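3'-5'-exonuclease (Saccharomyces cerevisiae, PDB 3E2V) is a TatD-type DNase that probably cuts double-stranded DNA internally and degrades it in the 3' to 5' direction with magnesium as cofactor. Local coordinates at residues Ile274-Asn277 against Gly278-Arg282; Glu301-Ala304 against Pro305-Glu308; Ile309-His313 against Ala314-Tyr318. All coordinates share one frame; numbering follows the deposited sequence.

Interaction 1 of 3, residues Ile274-Asn277 against Gly278-Arg282; sequences IGVN and GCSLR
Strand 272-276 ends just before Asn277, and the chain bends there into the short 3-10 segment Gly278-Ser280. The backbone bond of this turn, Ser280 N to Asn277 O, is weak, and two side chains reinforce it. Asn277 holds CG between its backbone N and carbonyl carbon (chi1 58°), which folds OD1 back over the following amides. There Asn277 OD1 accepts from Ser280 N at 3.2 Å, the donor tilted 25° from the carbonyl plane, and more weakly from Cys279 N at 2.8 Å. Ser280 answers in the other direction: its OG receives Asn277 N at 3.1 Å in a nearly straight bond (165°). These reciprocal bonds are those of a capping box, here at the start of the 3-10 segment, and the short polar side chains of asparagine and serine suit it. Beneath the polar turn, Val276 CG1 meets Leu281 CD2 at 4.0 Å, the two side chains crossing at about a right angle; Leu281 also packs on helices 284-291 and 362-373. The amide of Asn277 thus works at both ends, OD1 gripping the turn while ND2 bonds Glu301 and Ser254, and Ser280 OG also bonds Phe255 O, so these buried polar groups are satisfied close to the metal site.

Interaction 2 of 3, residues Glu301-Ala304 against Pro305-Glu308; sequences ETDA and PWCE. With MG (magnesium ion), chain E.
A cis peptide joins Ala304 to Pro305, bringing their CA atoms to 3.0 Å and turning the chain sharply just after the eighth strand of the TIM barrel, where this metallo-dependent hydrolase carries its metal aspartate. Proline suits the site because it tolerates the cis form far better than other residues. The bend lets Trp306 N reach back to Asp303 O at 2.9 Å, with the N-H tilted from the carbonyl plane, while Pro305 CG sits over the centre of one face of the indole. Just upstream, Thr302 OG1 accepts from Ala304 N at 3.0 Å and forms an ST turn; the same hydroxyl also bonds Asp16. In Asp303 the first torsion (-152°) carries CG away from the backbone N, out to the side where the magnesium ion lies. Asp303 OD1 binds the magnesium ion at 2.2 Å; His253 and four waters, one of them at a long distance, make up the rest of the shell. OD1 also receives a hydrogen bond from Asn20, a second-shell bond that holds the ligand atom in place. Asp303 OD2 does not bind the metal but accepts from a metal-bound water at 2.8 Å, and more weakly from another. Cys307 SG, fixed by its disulfide to Cys279, packs against Asp303 OD2 at 3.5 Å and thereby borders the carboxylate. Glu301 forms part of the second shell, bonding His253 ND1 through OE2. Between the two arms of the loop, one water donates to both Thr302 O and Cys307 O, each at 2.7 Å.

Interaction 3 of 3, residues Ile309-His313 against Ala314-Tyr318; sequences IKRTH and ASFQY
Arg311 and Phe316 form the close-packed part of this contact: the aliphatic Arg311 CG lies over the ring face of Phe316, 3.6 Å from the ring centroid and 11° off its normal, a CH-pi contact. The extended arginine chain then runs beside the ring, with guanidinium and ring planes 40° apart. With its first torsion at -167°, Phe316 swings the ring away from its own N and over the 309-313 loop, and its CB comes to 3.4 Å from Lys310 O. Tyr330 meets the same ring edge-to-face. A serine in place of Phe316 would probably deprive Arg311 CG of the ring it rests on and leave Tyr330 without its aromatic mate. Further in, Ile309 CG2 touches Ser315 OG at 3.4 Å. A water 2.6 Å from Ser315 OG also meets His313 ND1, weakly, while Lys310 CB lies over one face of the imidazole, toward its rim. The outer side is looser: Lys310 and Thr312 are exposed in the single molecule, as befits their polar ends, and Gln317, also exposed there, folds back so that NE2 bonds Ala314 O in the carbonyl plane at 2.9 Å. His313 N to Lys310 O closes a first type I turn, Lys310-His313, and Phe316 N to His313 O, 3.1 Å, a second, His313-Phe316; together they lead the loop after the eighth barrel strand into helix 316-325.

Overall arrangement
Interaction 1 follows strand 272-276 and interaction 2 strand 298-300 of the TIM barrel, while interaction 3 leads the second loop into helix 316-325. Interactions 1 and 2, with centres about 9 Å apart, are locked together by the disulfide between Cys279 SG and Cys307 SG (2.1 Å) and by a probable hydrogen bond from Asn277 ND2 to Glu301 OE1 (2.8 Å). Interaction 2 supplies a magnesium ligand, and the Asn277 side chain comes within about 6 Å of the ion. Interaction 3 lies farther out, its Ile309 side chain about 10 Å from that of Asp303. Glu308 O packs on His313 CE1 at 3.3 Å, and Ala314 N probably bonds Arg282 O at 2.8 Å.

Interaction 1 of 3, residues Ile274-Asn277 against Gly278-Arg282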
loop_
_atom_site.group_PDB
_atom_site.type_symbol
_atom_site.label_atom_id
_atom_site.label_comp_id
_atom_site.label_asym_id
_atom_site.label_seq_id
_atom_site.Cartn_x
_atom_site.Cartn_y
_atom_site.Cartn_z
ATOM N N ILE A 274 -10.686 3.883 -0.142
ATOM C CA ILE A 274 -9.792 4.655 -1.011
ATOM C C ILE A 274 -8.661 5.230 -0.177
ATOM O O ILE A 274 -8.896 6.002 0.763
ATOM C CB ILE A 274 -10.543 5.815 -1.706
ATOM C CG1 ILE A 274 -11.817 5.326 -2.435
ATOM C CG2 ILE A 274 -9.601 6.562 -2.627
ATOM C CD1 ILE A 274 -11.597 4.352 -3.622
ATOM N N GLY A 275 -7.430 4.826 -0.500
ATOM C CA GLY A 275 -6.237 5.365 0.161
ATOM C C GLY A 275 -5.800 6.690 -0.445
ATOM O O GLY A 275 -5.695 6.829 -1.673
ATOM N N VAL A 276 -5.542 7.658 0.435
ATOM C CA VAL A 276 -5.189 9.020 0.045
ATOM C C VAL A 276 -3.849 9.393 0.677
ATOM O O VAL A 276 -3.682 9.344 1.895
ATOM C CB VAL A 276 -6.286 9.998 0.511
ATOM C CG1 VAL A 276 -5.880 11.477 0.302
ATOM C CG2 VAL A 276 -7.595 9.702 -0.214
ATOM N N ASN A 277 -2.888 9.736 -0.181
ATOM C CA ASN A 277 -1.588 10.216 0.251
ATOM C C ASN A 277 -1.272 11.532 -0.469
ATOM O O ASN A 277 -2.125 12.088 -1.159
ATOM C CB ASN A 277 -0.510 9.158 -0.038
ATOM C CG ASN A 277 -0.436 8.774 -1.514
ATOM O OD1 ASN A 277 -0.524 9.630 -2.401
ATOM N ND2 ASN A 277 -0.238 7.498 -1.783
ATOM N N GLY A 278 -0.045 12.022 -0.333
ATOM C CA GLY A 278 0.311 13.300 -0.948
ATOM C C GLY A 278 0.175 13.291 -2.454
ATOM O O GLY A 278 -0.156 14.321 -3.044
ATOM N N CYS A 279 0.419 12.147 -3.090
ATOM C CA CYS A 279 0.259 12.048 -4.548
ATOM C C CYS A 279 -1.209 12.203 -4.984
ATOM O O CYS A 279 -1.488 12.672 -6.096
ATOM C CB CYS A 279 0.857 10.738 -5.084
ATOM S SG CYS A 279 2.663 10.647 -4.996
ATOM N N SER A 280 -2.132 11.814 -4.104
ATOM C CA SER A 280 -3.568 11.951 -4.316
ATOM C C SER A 280 -4.041 13.401 -4.211
ATOM O O SER A 280 -5.236 13.644 -4.384
ATOM C CB SER A 280 -4.323 11.181 -3.222
ATOM O OG SER A 280 -3.872 9.840 -3.132
ATOM N N LEU A 281 -3.136 14.336 -3.881
ATOM C CA LEU A 281 -3.519 15.716 -3.490
ATOM C C LEU A 281 -2.734 16.787 -4.278
ATOM O O LEU A 281 -2.644 17.956 -3.855
ATOM C CB LEU A 281 -3.333 15.903 -1.963
ATOM C CG LEU A 281 -4.074 14.921 -1.029
ATOM C CD1 LEU A 281 -3.479 15.001 0.377
ATOM C CD2 LEU A 281 -5.565 15.225 -1.027
ATOM N N ARG A 282 -2.159 16.399 -5.419
ATOM C CA ARG A 282 -1.198 17.265 -6.111
ATOM C C ARG A 282 -1.822 18.394 -6.899
ATOM O O ARG A 282 -1.281 19.505 -6.922
ATOM C CB ARG A 282 -0.276 16.438 -7.005
ATOM C CG ARG A 282 0.815 15.727 -6.203
ATOM C CD ARG A 282 1.717 14.910 -7.082
ATOM N NE ARG A 282 0.966 13.807 -7.666
ATOM C CZ ARG A 282 1.515 12.736 -8.223
ATOM N NH1 ARG A 282 2.837 12.610 -8.270
ATOM N NH2 ARG A 282 0.725 11.795 -8.730
#

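Interaction 2 of 3, residues Glu301-Ala304 against Pro305-Glu308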
loop_
_atom_site.group_PDB
_atom_site.type_symbol
_atom_site.label_atom_id
_atom_site.label_comp_id
_atom_site.label_asym_id
_atom_site.label_seq_id
_atom_site.Cartn_x
_atom_site.Cartn_y
_atom_site.Cartn_z
ATOM N N GLU A 301 -2.484 7.684 4.203
ATOM C CA GLU A 301 -1.191 7.032 4.002
ATOM C C GLU A 301 -0.209 8.066 3.536
ATOM O O GLU A 301 -0.607 9.130 3.031
ATOM C CB GLU A 301 -1.261 5.909 2.956
ATOM C CG GLU A 301 -2.323 6.128 1.888
ATOM C CD GLU A 301 -2.053 5.328 0.618
ATOM O OE1 GLU A 301 -0.945 5.453 0.063
ATOM O OE2 GLU A 301 -2.957 4.604 0.174
ATOM N N THR A 302 1.078 7.768 3.717
ATOM C CA THR A 302 2.119 8.661 3.191
ATOM C C THR A 302 2.727 8.170 1.882
ATOM O O THR A 302 3.171 8.975 1.050
ATOM C CB THR A 302 3.304 8.881 4.173
ATOM O OG1 THR A 302 3.932 7.624 4.486
ATOM C CG2 THR A 302 2.866 9.624 5.431
ATOM N N ASP A 303 2.764 6.849 1.679
ATOM C CA ASP A 303 3.566 6.245 0.591
ATOM C C ASP A 303 5.052 6.554 0.754
ATOM O O ASP A 303 5.821 6.443 -0.216
ATOM C CB ASP A 303 3.054 6.645 -0.809
ATOM C CG ASP A 303 3.361 5.595 -1.850
ATOM O OD1 ASP A 303 3.268 4.384 -1.522
ATOM O OD2 ASP A 303 3.690 5.975 -3.000
ATOM N N ALA A 304 5.459 6.900 1.979
ATOM C CA ALA A 304 6.879 7.231 2.219
ATOM C C ALA A 304 7.770 6.090 1.676
ATOM O O ALA A 304 7.450 4.904 1.844
ATOM C CB ALA A 304 7.111 7.448 3.669
ATOM N N PRO A 305 8.888 6.419 1.020
ATOM C CA PRO A 305 9.521 7.733 0.909
ATOM C C PRO A 305 9.005 8.630 -0.212
ATOM O O PRO A 305 9.577 9.703 -0.434
ATOM C CB PRO A 305 10.975 7.368 0.621
ATOM C CG PRO A 305 10.840 6.174 -0.289
ATOM C CD PRO A 305 9.668 5.373 0.313
ATOM N N TRP A 306 7.977 8.183 -0.927
ATOM C CA TRP A 306 7.384 8.921 -2.043
ATOM C C TRP A 306 6.300 9.874 -1.566
ATOM O O TRP A 306 5.952 9.902 -0.378
ATOM C CB TRP A 306 6.766 7.919 -3.028
ATOM C CG TRP A 306 7.675 6.749 -3.279
ATOM C CD1 TRP A 306 7.460 5.439 -2.924
ATOM C CD2 TRP A 306 8.952 6.789 -3.914
ATOM N NE1 TRP A 306 8.526 4.666 -3.311
ATOM C CE2 TRP A 306 9.458 5.465 -3.920
ATOM C CE3 TRP A 306 9.719 7.815 -4.491
ATOM C CZ2 TRP A 306 10.706 5.141 -4.475
ATOM C CZ3 TRP A 306 10.960 7.490 -5.047
ATOM C CH2 TRP A 306 11.436 6.162 -5.033
ATOM N N CYS A 307 5.804 10.689 -2.498
ATOM C CA CYS A 307 4.592 11.488 -2.287
ATOM C C CYS A 307 4.708 12.606 -1.256
ATOM O O CYS A 307 3.726 12.960 -0.586
ATOM C CB CYS A 307 3.392 10.581 -2.003
ATOM S SG CYS A 307 3.029 9.424 -3.367
ATOM N N GLU A 308 5.901 13.198 -1.165
ATOM C CA GLU A 308 6.073 14.418 -0.356
ATOM C C GLU A 308 5.081 15.474 -0.833
ATOM O O GLU A 308 4.911 15.665 -2.030
ATOM C CB GLU A 308 7.501 14.948 -0.501
ATOM C CG GLU A 308 7.821 16.131 0.387
ATOM C CD GLU A 308 9.196 16.736 0.111
ATOM O OE1 GLU A 308 9.885 16.300 -0.851
ATOM O OE2 GLU A 308 9.580 17.681 0.845
HETATM MG MG MG E . 2.730 2.839 -3.066
HETATM O O HOH W 1 2.307 11.531 1.243
HETATM O O HOH W 2 4.682 2.971 -3.714
HETATM O O HOH W 3 2.254 4.128 -4.534
HETATM O O HOH W 4 3.399 1.319 -1.850
HETATM O O HOH W 5 2.193 1.236 -5.011
#

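Interaction 3 of 3, residues Ile309-His313 against Ala314-Tyr318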
loop_
_atom_site.group_PDB
_atom_site.type_symbol
_atom_site.label_atom_id
_atom_site.label_comp_id
_atom_site.label_asym_id
_atom_site.label_seq_id
_atom_site.Cartn_x
_atom_site.Cartn_y
_atom_site.Cartn_z
ATOM N N ILE A 309 4.429 16.137 0.110
ATOM C CA ILE A 309 3.594 17.303 -0.198
ATOM C C ILE A 309 4.520 18.506 -0.405
ATOM O O ILE A 309 5.240 18.908 0.516
ATOM C CB ILE A 309 2.564 17.546 0.904
ATOM C CG1 ILE A 309 1.505 16.425 0.876
ATOM C CG2 ILE A 309 1.883 18.896 0.733
ATOM C CD1 ILE A 309 0.692 16.309 2.151
ATOM N N LYS A 310 4.511 19.025 -1.634
ATOM C CA LYS A 310 5.460 20.062 -2.053
ATOM C C LYS A 310 4.765 21.401 -2.249
ATOM O O LYS A 310 3.545 21.472 -2.424
ATOM C CB LYS A 310 6.150 19.665 -3.360
ATOM C CG LYS A 310 7.046 18.442 -3.260
ATOM C CD LYS A 310 7.580 18.086 -4.636
ATOM C CE LYS A 310 8.699 17.070 -4.555
ATOM N NZ LYS A 310 9.081 16.684 -5.952
ATOM N N ARG A 311 5.567 22.464 -2.235
ATOM C CA ARG A 311 5.057 23.816 -2.397
ATOM C C ARG A 311 4.385 24.055 -3.744
ATOM O O ARG A 311 3.521 24.915 -3.865
ATOM C CB ARG A 311 6.182 24.843 -2.162
ATOM C CG ARG A 311 6.535 24.972 -0.691
ATOM C CD ARG A 311 7.786 25.818 -0.448
ATOM N NE ARG A 311 8.077 25.933 0.982
ATOM C CZ ARG A 311 8.855 25.079 1.636
ATOM N NH1 ARG A 311 9.413 24.071 0.976
ATOM N NH2 ARG A 311 9.090 25.228 2.932
ATOM N N THR A 312 4.772 23.264 -4.744
ATOM C CA THR A 312 4.202 23.327 -6.081
ATOM C C THR A 312 2.928 22.486 -6.247
ATOM O O THR A 312 2.418 22.334 -7.374
ATOM C CB THR A 312 5.230 22.860 -7.119
ATOM O OG1 THR A 312 5.750 21.572 -6.742
ATOM C CG2 THR A 312 6.389 23.865 -7.220
ATOM N N HIS A 313 2.428 21.917 -5.148
ATOM C CA HIS A 313 1.183 21.129 -5.161
ATOM C C HIS A 313 0.002 21.954 -4.661
ATOM O O HIS A 313 0.172 22.812 -3.781
ATOM C CB HIS A 313 1.336 19.880 -4.274
ATOM C CG HIS A 313 2.363 18.908 -4.768
ATOM N ND1 HIS A 313 2.887 17.908 -3.973
ATOM C CD2 HIS A 313 2.959 18.779 -5.980
ATOM C CE1 HIS A 313 3.753 17.200 -4.678
ATOM N NE2 HIS A 313 3.827 17.715 -5.895
ATOM N N ALA A 314 -1.195 21.663 -5.171
ATOM C CA ALA A 314 -2.397 22.397 -4.742
ATOM C C ALA A 314 -2.685 22.209 -3.251
ATOM O O ALA A 314 -3.323 23.052 -2.618
ATOM C CB ALA A 314 -3.584 21.990 -5.553
ATOM N N SER A 315 -2.189 21.109 -2.687
ATOM C CA SER A 315 -2.328 20.805 -1.280
ATOM C C SER A 315 -1.573 21.771 -0.352
ATOM O O SER A 315 -1.964 21.941 0.812
ATOM C CB SER A 315 -1.798 19.389 -1.054
ATOM O OG SER A 315 -0.507 19.269 -1.627
ATOM N N PHE A 316 -0.474 22.357 -0.834
ATOM C CA PHE A 316 0.405 23.098 0.063
ATOM C C PHE A 316 -0.287 24.258 0.746
ATOM O O PHE A 316 0.020 24.554 1.900
ATOM C CB PHE A 316 1.683 23.617 -0.612
ATOM C CG PHE A 316 2.706 24.085 0.381
ATOM C CD1 PHE A 316 3.543 23.169 1.014
ATOM C CD2 PHE A 316 2.817 25.432 0.718
ATOM C CE1 PHE A 316 4.477 23.589 1.971
ATOM C CE2 PHE A 316 3.736 25.845 1.674
ATOM C CZ PHE A 316 4.576 24.924 2.288
ATOM N N GLN A 317 -1.218 24.900 0.053
ATOM C CA GLN A 317 -1.886 26.060 0.637
ATOM C C GLN A 317 -2.470 25.799 2.030
ATOM O O GLN A 317 -2.497 26.691 2.877
ATOM C CB GLN A 317 -2.944 26.600 -0.313
ATOM C CG GLN A 317 -4.071 25.650 -0.601
ATOM C CD GLN A 317 -4.945 26.172 -1.698
ATOM O OE1 GLN A 317 -5.648 27.171 -1.517
ATOM N NE2 GLN A 317 -4.905 25.515 -2.857
ATOM N N TYR A 318 -2.915 24.566 2.266
ATOM C CA TYR A 318 -3.471 24.195 3.565
ATOM C C TYR A 318 -2.397 24.024 4.635
ATOM O O TYR A 318 -2.620 24.348 5.805
ATOM C CB TYR A 318 -4.349 22.963 3.407
ATOM C CG TYR A 318 -5.395 23.183 2.350
ATOM C CD1 TYR A 318 -6.372 24.169 2.522
ATOM C CD2 TYR A 318 -5.394 22.457 1.166
ATOM C CE1 TYR A 318 -7.338 24.403 1.557
ATOM C CE2 TYR A 318 -6.358 22.687 0.185
ATOM C CZ TYR A 318 -7.335 23.658 0.395
ATOM O OH TYR A 318 -8.295 23.891 -0.568
HETATM O O HOH W 6 0.554 17.011 -2.506
#